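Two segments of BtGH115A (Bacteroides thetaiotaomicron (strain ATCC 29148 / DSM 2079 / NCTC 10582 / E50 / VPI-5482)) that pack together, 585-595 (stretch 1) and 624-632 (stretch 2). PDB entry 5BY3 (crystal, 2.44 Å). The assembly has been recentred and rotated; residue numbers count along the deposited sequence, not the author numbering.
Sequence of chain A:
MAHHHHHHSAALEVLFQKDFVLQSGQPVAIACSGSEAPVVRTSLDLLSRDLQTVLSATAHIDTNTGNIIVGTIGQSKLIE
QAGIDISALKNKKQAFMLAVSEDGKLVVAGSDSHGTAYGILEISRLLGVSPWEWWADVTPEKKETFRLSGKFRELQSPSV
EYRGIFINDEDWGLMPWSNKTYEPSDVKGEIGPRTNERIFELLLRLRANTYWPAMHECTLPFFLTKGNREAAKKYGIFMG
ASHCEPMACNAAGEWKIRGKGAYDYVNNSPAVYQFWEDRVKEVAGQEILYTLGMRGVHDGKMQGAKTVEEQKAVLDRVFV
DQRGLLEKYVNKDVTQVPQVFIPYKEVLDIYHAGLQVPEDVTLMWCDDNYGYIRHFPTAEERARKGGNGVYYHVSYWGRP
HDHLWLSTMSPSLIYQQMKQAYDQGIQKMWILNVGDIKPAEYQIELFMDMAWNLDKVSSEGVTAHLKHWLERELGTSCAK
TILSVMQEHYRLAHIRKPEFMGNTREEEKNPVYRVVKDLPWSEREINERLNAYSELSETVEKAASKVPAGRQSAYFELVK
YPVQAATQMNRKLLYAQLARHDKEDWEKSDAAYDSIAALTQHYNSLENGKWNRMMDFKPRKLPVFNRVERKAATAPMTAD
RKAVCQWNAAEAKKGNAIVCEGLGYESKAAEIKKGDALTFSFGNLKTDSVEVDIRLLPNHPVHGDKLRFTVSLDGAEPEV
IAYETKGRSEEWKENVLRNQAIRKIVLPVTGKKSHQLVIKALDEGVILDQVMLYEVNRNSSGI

Stretch 1 585-595: DWEKSDAAYDS
Stretch 2 624-632: VFNRVERKA

An extended strand-like loop runs alongside a helix and holds it by two arginines, each laid over an aromatic ring and tied by its guanidinium to an aspartate. Residues 585-595 enter a helix, with Asp585 OD1 accepting a weak capping bond from Glu587 N (3.4 Å). After the 3-10 turn at 624-625, residues 626-632 run extended (phi -56 to -166°, psi 118 to 170°) and antiparallel to the helix: CA to CA, Tyr593 faces Arg627 at 6.2 Å, Ser589 faces Val628 at 7.4 Å and Trp586 faces Arg630 at 7.4 Å.

Trp586 (m, chi2 104°) points toward the loop, and Arg630 CA sits 3.9 Å from the centroid of its six-membered ring, over the face, where Arg630 CD also lies. Arg630 (m, t, t) then reaches across to the helix, so that NH2 donates to Asp590 OD2 at 2.7 Å and 166°, a salt bridge. Tyr593 (t, chi2 -85°) repeats the theme: Arg627 CG lies 3.6 Å from its ring centroid, and Arg627 (m, t, t) bridges NH2 to Asp594 OD1 at 3.2 Å. Asp590 and Asp594 are both m.

Between the arginines, Val628 (t) turns inward, its CG1 3.9 Å from Trp586 CZ3 and its CG2 4.1 Å from Ser589 OG. The rule is aliphatic stem on ring, charged tip on carboxylate.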

ATOM      1  N   ASP A 585     -35.214  -3.243  14.510  1.00 54.08           N
ATOM      2  CA  ASP A 585     -35.810  -4.206  13.608  1.00 60.30           C
ATOM      3  C   ASP A 585     -34.802  -4.775  12.631  1.00 58.56           C
ATOM      4  O   ASP A 585     -34.078  -4.049  11.961  1.00 57.99           O
ATOM      5  CB  ASP A 585     -37.000  -3.610  12.851  1.00 74.32           C
ATOM      6  CG  ASP A 585     -38.091  -4.643  12.600  1.00 89.04           C
ATOM      7  OD1 ASP A 585     -37.947  -5.476  11.658  1.00 84.18           O
ATOM      8  OD2 ASP A 585     -39.081  -4.621  13.375  1.00 90.26           O
ATOM      9  N   TRP A 586     -34.808  -6.097  12.547  1.00 61.11           N
ATOM     10  CA  TRP A 586     -33.937  -6.874  11.680  1.00 60.92           C
ATOM     11  C   TRP A 586     -33.975  -6.518  10.200  1.00 65.43           C
ATOM     12  O   TRP A 586     -32.997  -6.758   9.468  1.00 62.32           O
ATOM     13  CB  TRP A 586     -34.275  -8.341  11.838  1.00 58.35           C
ATOM     14  CG  TRP A 586     -33.694  -8.956  13.059  1.00 59.67           C
ATOM     15  CD1 TRP A 586     -34.352  -9.276  14.214  1.00 52.08           C
ATOM     16  CD2 TRP A 586     -32.318  -9.341  13.246  1.00 57.29           C
ATOM     17  NE1 TRP A 586     -33.470  -9.844  15.109  1.00 54.14           N
ATOM     18  CE2 TRP A 586     -32.220  -9.908  14.542  1.00 54.53           C
ATOM     19  CE3 TRP A 586     -31.160  -9.261  12.441  1.00 48.63           C
ATOM     20  CZ2 TRP A 586     -30.998 -10.387  15.068  1.00 52.39           C
ATOM     21  CZ3 TRP A 586     -29.944  -9.775  12.950  1.00 49.34           C
ATOM     22  CH2 TRP A 586     -29.874 -10.314  14.253  1.00 52.53           C
ATOM     23  N   GLU A 587     -35.108  -5.963   9.773  1.00 66.70           N
ATOM     24  CA  GLU A 587     -35.310  -5.567   8.395  1.00 67.77           C
ATOM     25  C   GLU A 587     -34.356  -4.452   7.966  1.00 59.44           C
ATOM     26  O   GLU A 587     -33.978  -4.378   6.802  1.00 53.79           O
ATOM     27  CB  GLU A 587     -36.773  -5.205   8.142  1.00 75.98           C
ATOM     28  CG  GLU A 587     -37.626  -6.397   7.689  1.00 92.84           C
ATOM     29  CD  GLU A 587     -37.448  -6.789   6.207  1.00101.11           C
ATOM     30  OE1 GLU A 587     -37.838  -7.924   5.840  1.00102.81           O
ATOM     31  OE2 GLU A 587     -36.927  -5.985   5.394  1.00101.91           O
ATOM     32  N   LYS A 588     -33.947  -3.612   8.909  1.00 55.79           N
ATOM     33  CA  LYS A 588     -32.984  -2.552   8.613  1.00 57.59           C
ATOM     34  C   LYS A 588     -31.612  -3.137   8.217  1.00 59.51           C
ATOM     35  O   LYS A 588     -30.911  -2.580   7.348  1.00 54.23           O
ATOM     36  CB  LYS A 588     -32.831  -1.614   9.801  1.00 58.55           C
ATOM     37  CG  LYS A 588     -34.046  -0.760  10.085  1.00 53.36           C
ATOM     38  CD  LYS A 588     -33.620   0.513  10.770  1.00 53.36           C
ATOM     39  CE  LYS A 588     -34.443   1.702  10.274  1.00 57.92           C
ATOM     40  NZ  LYS A 588     -34.253   2.900  11.145  1.00 53.62           N
ATOM     41  N   SER A 589     -31.270  -4.281   8.822  1.00 56.65           N
ATOM     42  CA  SER A 589     -30.012  -4.977   8.531  1.00 54.11           C
ATOM     43  C   SER A 589     -30.014  -5.534   7.130  1.00 52.81           C
ATOM     44  O   SER A 589     -29.036  -5.367   6.382  1.00 54.18           O
ATOM     45  CB  SER A 589     -29.753  -6.087   9.535  1.00 53.54           C
ATOM     46  OG  SER A 589     -28.576  -6.777   9.190  1.00 62.65           O
ATOM     47  N   ASP A 590     -31.123  -6.186   6.781  1.00 52.00           N
ATOM     48  CA  ASP A 590     -31.334  -6.698   5.433  1.00 51.36           C
ATOM     49  C   ASP A 590     -31.353  -5.573   4.403  1.00 51.16           C
ATOM     50  O   ASP A 590     -30.749  -5.707   3.340  1.00 59.08           O
ATOM     51  CB  ASP A 590     -32.578  -7.598   5.358  1.00 54.62           C
ATOM     52  CG  ASP A 590     -32.348  -9.016   5.973  1.00 63.52           C
ATOM     53  OD1 ASP A 590     -31.207  -9.544   5.959  1.00 60.72           O
ATOM     54  OD2 ASP A 590     -33.329  -9.622   6.457  1.00 60.13           O
ATOM     55  N   ALA A 591     -31.996  -4.457   4.722  1.00 44.56           N
ATOM     56  CA  ALA A 591     -32.059  -3.347   3.775  1.00 52.23           C
ATOM     57  C   ALA A 591     -30.648  -2.806   3.446  1.00 50.12           C
ATOM     58  O   ALA A 591     -30.308  -2.566   2.264  1.00 50.53           O
ATOM     59  CB  ALA A 591     -32.993  -2.237   4.271  1.00 48.28           C
ATOM     60  N   ALA A 592     -29.854  -2.650   4.505  1.00 43.74           N
ATOM     61  CA  ALA A 592     -28.454  -2.229   4.443  1.00 44.38           C
ATOM     62  C   ALA A 592     -27.643  -3.180   3.582  1.00 47.04           C
ATOM     63  O   ALA A 592     -26.883  -2.727   2.719  1.00 49.90           O
ATOM     64  CB  ALA A 592     -27.863  -2.143   5.842  1.00 39.70           C
ATOM     65  N   TYR A 593     -27.827  -4.486   3.813  1.00 46.01           N
ATOM     66  CA  TYR A 593     -27.291  -5.517   2.939  1.00 46.76           C
ATOM     67  C   TYR A 593     -27.717  -5.234   1.488  1.00 47.38           C
ATOM     68  O   TYR A 593     -26.859  -5.186   0.605  1.00 56.41           O
ATOM     69  CB  TYR A 593     -27.736  -6.932   3.385  1.00 46.32           C
ATOM     70  CG  TYR A 593     -27.245  -8.033   2.457  1.00 47.09           C
ATOM     71  CD1 TYR A 593     -27.972  -8.381   1.287  1.00 51.74           C
ATOM     72  CD2 TYR A 593     -26.061  -8.725   2.728  1.00 42.76           C
ATOM     73  CE1 TYR A 593     -27.520  -9.366   0.415  1.00 48.49           C
ATOM     74  CE2 TYR A 593     -25.601  -9.727   1.878  1.00 47.06           C
ATOM     75  CZ  TYR A 593     -26.330 -10.043   0.723  1.00 55.47           C
ATOM     76  OH  TYR A 593     -25.870 -11.020  -0.132  1.00 57.29           O
ATOM     77  N   ASP A 594     -29.017  -5.020   1.243  1.00 50.39           N
ATOM     78  CA  ASP A 594     -29.525  -4.861  -0.133  1.00 51.42           C
ATOM     79  C   ASP A 594     -28.871  -3.658  -0.778  1.00 47.36           C
ATOM     80  O   ASP A 594     -28.527  -3.673  -1.969  1.00 46.34           O
ATOM     81  CB  ASP A 594     -31.067  -4.777  -0.200  1.00 52.00           C
ATOM     82  CG  ASP A 594     -31.749  -6.122   0.093  1.00 56.38           C
ATOM     83  OD1 ASP A 594     -31.125  -7.183  -0.191  1.00 51.33           O
ATOM     84  OD2 ASP A 594     -32.907  -6.111   0.624  1.00 52.88           O
ATOM     85  N   SER A 595     -28.622  -2.650   0.040  1.00 44.19           N
ATOM     86  CA  SER A 595     -28.025  -1.424  -0.476  1.00 50.01           C
ATOM     87  C   SER A 595     -26.561  -1.603  -1.001  1.00 51.18           C
ATOM     88  O   SER A 595     -26.218  -1.094  -2.081  1.00 56.64           O
ATOM     89  CB  SER A 595     -28.186  -0.300   0.548  1.00 42.40           C
ATOM     90  OG  SER A 595     -27.527   0.853   0.079  1.00 45.55           O
ATOM     91  N   VAL A 624     -18.941 -12.793   7.390  1.00 44.95           N
ATOM     92  CA  VAL A 624     -19.182 -11.365   7.581  1.00 40.84           C
ATOM     93  C   VAL A 624     -19.914 -10.679   6.388  1.00 40.83           C
ATOM     94  O   VAL A 624     -20.663  -9.718   6.642  1.00 39.68           O
ATOM     95  CB  VAL A 624     -17.880 -10.622   8.009  1.00 41.04           C
ATOM     96  CG1 VAL A 624     -16.921 -10.433   6.845  1.00 39.20           C
ATOM     97  CG2 VAL A 624     -18.172  -9.269   8.639  1.00 39.18           C
ATOM     98  N   PHE A 625     -19.728 -11.159   5.138  1.00 33.49           N
ATOM     99  CA  PHE A 625     -20.332 -10.498   3.966  1.00 38.74           C
ATOM    100  C   PHE A 625     -21.768 -10.939   3.651  1.00 42.16           C
ATOM    101  O   PHE A 625     -22.397 -10.413   2.721  1.00 43.82           O
ATOM    102  CB  PHE A 625     -19.468 -10.667   2.689  1.00 42.19           C
ATOM    103  CG  PHE A 625     -18.041 -10.220   2.843  1.00 46.19           C
ATOM    104  CD1 PHE A 625     -17.714  -8.856   2.993  1.00 49.69           C
ATOM    105  CD2 PHE A 625     -17.015 -11.144   2.866  1.00 43.72           C
ATOM    106  CE1 PHE A 625     -16.399  -8.440   3.157  1.00 47.30           C
ATOM    107  CE2 PHE A 625     -15.682 -10.723   3.021  1.00 45.88           C
ATOM    108  CZ  PHE A 625     -15.378  -9.381   3.155  1.00 46.45           C
ATOM    109  N   ASN A 626     -22.273 -11.923   4.386  1.00 43.87           N
ATOM    110  CA  ASN A 626     -23.623 -12.448   4.156  1.00 49.08           C
ATOM    111  C   ASN A 626     -24.707 -11.562   4.784  1.00 50.02           C
ATOM    112  O   ASN A 626     -24.390 -10.690   5.593  1.00 41.50           O
ATOM    113  CB  ASN A 626     -23.735 -13.848   4.773  1.00 49.64           C
ATOM    114  CG  ASN A 626     -22.906 -14.887   4.050  1.00 51.11           C
ATOM    115  OD1 ASN A 626     -22.439 -15.839   4.675  1.00 49.06           O
ATOM    116  ND2 ASN A 626     -22.727 -14.722   2.735  1.00 48.24           N
ATOM    117  N   ARG A 627     -25.992 -11.808   4.473  1.00 52.53           N
ATOM    118  CA  ARG A 627     -27.043 -11.247   5.351  1.00 46.54           C
ATOM    119  C   ARG A 627     -26.794 -11.880   6.691  1.00 45.53           C
ATOM    120  O   ARG A 627     -26.317 -13.014   6.767  1.00 40.19           O
ATOM    121  CB  ARG A 627     -28.451 -11.582   4.936  1.00 44.45           C
ATOM    122  CG  ARG A 627     -28.988 -10.809   3.775  1.00 49.65           C
ATOM    123  CD  ARG A 627     -30.281 -11.465   3.262  1.00 49.49           C
ATOM    124  NE  ARG A 627     -30.726 -10.756   2.063  1.00 45.14           N
ATOM    125  CZ  ARG A 627     -30.474 -11.127   0.804  1.00 49.80           C
ATOM    126  NH1 ARG A 627     -29.774 -12.237   0.511  1.00 44.58           N
ATOM    127  NH2 ARG A 627     -30.916 -10.352  -0.183  1.00 51.02           N
ATOM    128  N   VAL A 628     -27.129 -11.149   7.742  1.00 45.82           N
ATOM    129  CA  VAL A 628     -26.868 -11.616   9.090  1.00 51.80           C
ATOM    130  C   VAL A 628     -27.923 -12.637   9.567  1.00 54.81           C
ATOM    131  O   VAL A 628     -29.144 -12.396   9.480  1.00 55.10           O
ATOM    132  CB  VAL A 628     -26.745 -10.425  10.065  1.00 47.07           C
ATOM    133  CG1 VAL A 628     -26.539 -10.913  11.480  1.00 52.33           C
ATOM    134  CG2 VAL A 628     -25.574  -9.551   9.672  1.00 45.24           C
ATOM    135  N   GLU A 629     -27.434 -13.758  10.089  1.00 59.04           N
ATOM    136  CA  GLU A 629     -28.260 -14.746  10.812  1.00 62.16           C
ATOM    137  C   GLU A 629     -29.018 -14.104  11.996  1.00 57.98           C
ATOM    138  O   GLU A 629     -28.421 -13.577  12.938  1.00 58.74           O
ATOM    139  CB  GLU A 629     -27.376 -15.913  11.281  1.00 72.73           C
ATOM    140  CG  GLU A 629     -28.100 -17.202  11.661  1.00 87.56           C
ATOM    141  CD  GLU A 629     -27.197 -18.221  12.371  1.00 98.14           C
ATOM    142  OE1 GLU A 629     -26.108 -17.841  12.889  1.00 87.17           O
ATOM    143  OE2 GLU A 629     -27.591 -19.415  12.422  1.00100.26           O
ATOM    144  N   ARG A 630     -30.341 -14.156  11.924  1.00 56.40           N
ATOM    145  CA  ARG A 630     -31.221 -13.674  12.987  1.00 56.88           C
ATOM    146  C   ARG A 630     -31.275 -14.637  14.195  1.00 60.34           C
ATOM    147  O   ARG A 630     -31.528 -15.843  14.046  1.00 65.10           O
ATOM    148  CB  ARG A 630     -32.618 -13.451  12.423  1.00 55.41           C
ATOM    149  CG  ARG A 630     -32.665 -12.517  11.214  1.00 59.69           C
ATOM    150  CD  ARG A 630     -34.073 -12.006  11.009  1.00 63.12           C
ATOM    151  NE  ARG A 630     -34.208 -11.232   9.786  1.00 61.17           N
ATOM    152  CZ  ARG A 630     -35.320 -10.593   9.422  1.00 64.67           C
ATOM    153  NH1 ARG A 630     -36.422 -10.617  10.193  1.00 55.25           N
ATOM    154  NH2 ARG A 630     -35.323  -9.914   8.283  1.00 58.52           N
ATOM    155  N   LYS A 631     -31.024 -14.093  15.377  1.00 54.47           N
ATOM    156  CA  LYS A 631     -30.961 -14.851  16.625  1.00 60.72           C
ATOM    157  C   LYS A 631     -31.002 -13.830  17.738  1.00 57.80           C
ATOM    158  O   LYS A 631     -30.612 -12.694  17.526  1.00 61.38           O
ATOM    159  CB  LYS A 631     -29.722 -15.796  16.656  1.00 67.41           C
ATOM    160  CG  LYS A 631     -28.679 -15.651  17.757  1.00 80.50           C
ATOM    161  CD  LYS A 631     -27.359 -15.125  17.194  1.00 85.34           C
ATOM    162  CE  LYS A 631     -26.186 -15.395  18.126  1.00 86.07           C
ATOM    163  NZ  LYS A 631     -24.937 -15.601  17.331  1.00 94.03           N
ATOM    164  N   ALA A 632     -31.512 -14.225  18.899  1.00 55.12           N
ATOM    165  CA  ALA A 632     -31.634 -13.321  20.037  1.00 52.08           C
ATOM    166  C   ALA A 632     -30.412 -13.453  20.913  1.00 49.09           C
ATOM    167  O   ALA A 632     -29.943 -14.556  21.166  1.00 53.60           O
ATOM    168  CB  ALA A 632     -32.921 -13.582  20.837  1.00 46.03           C
TER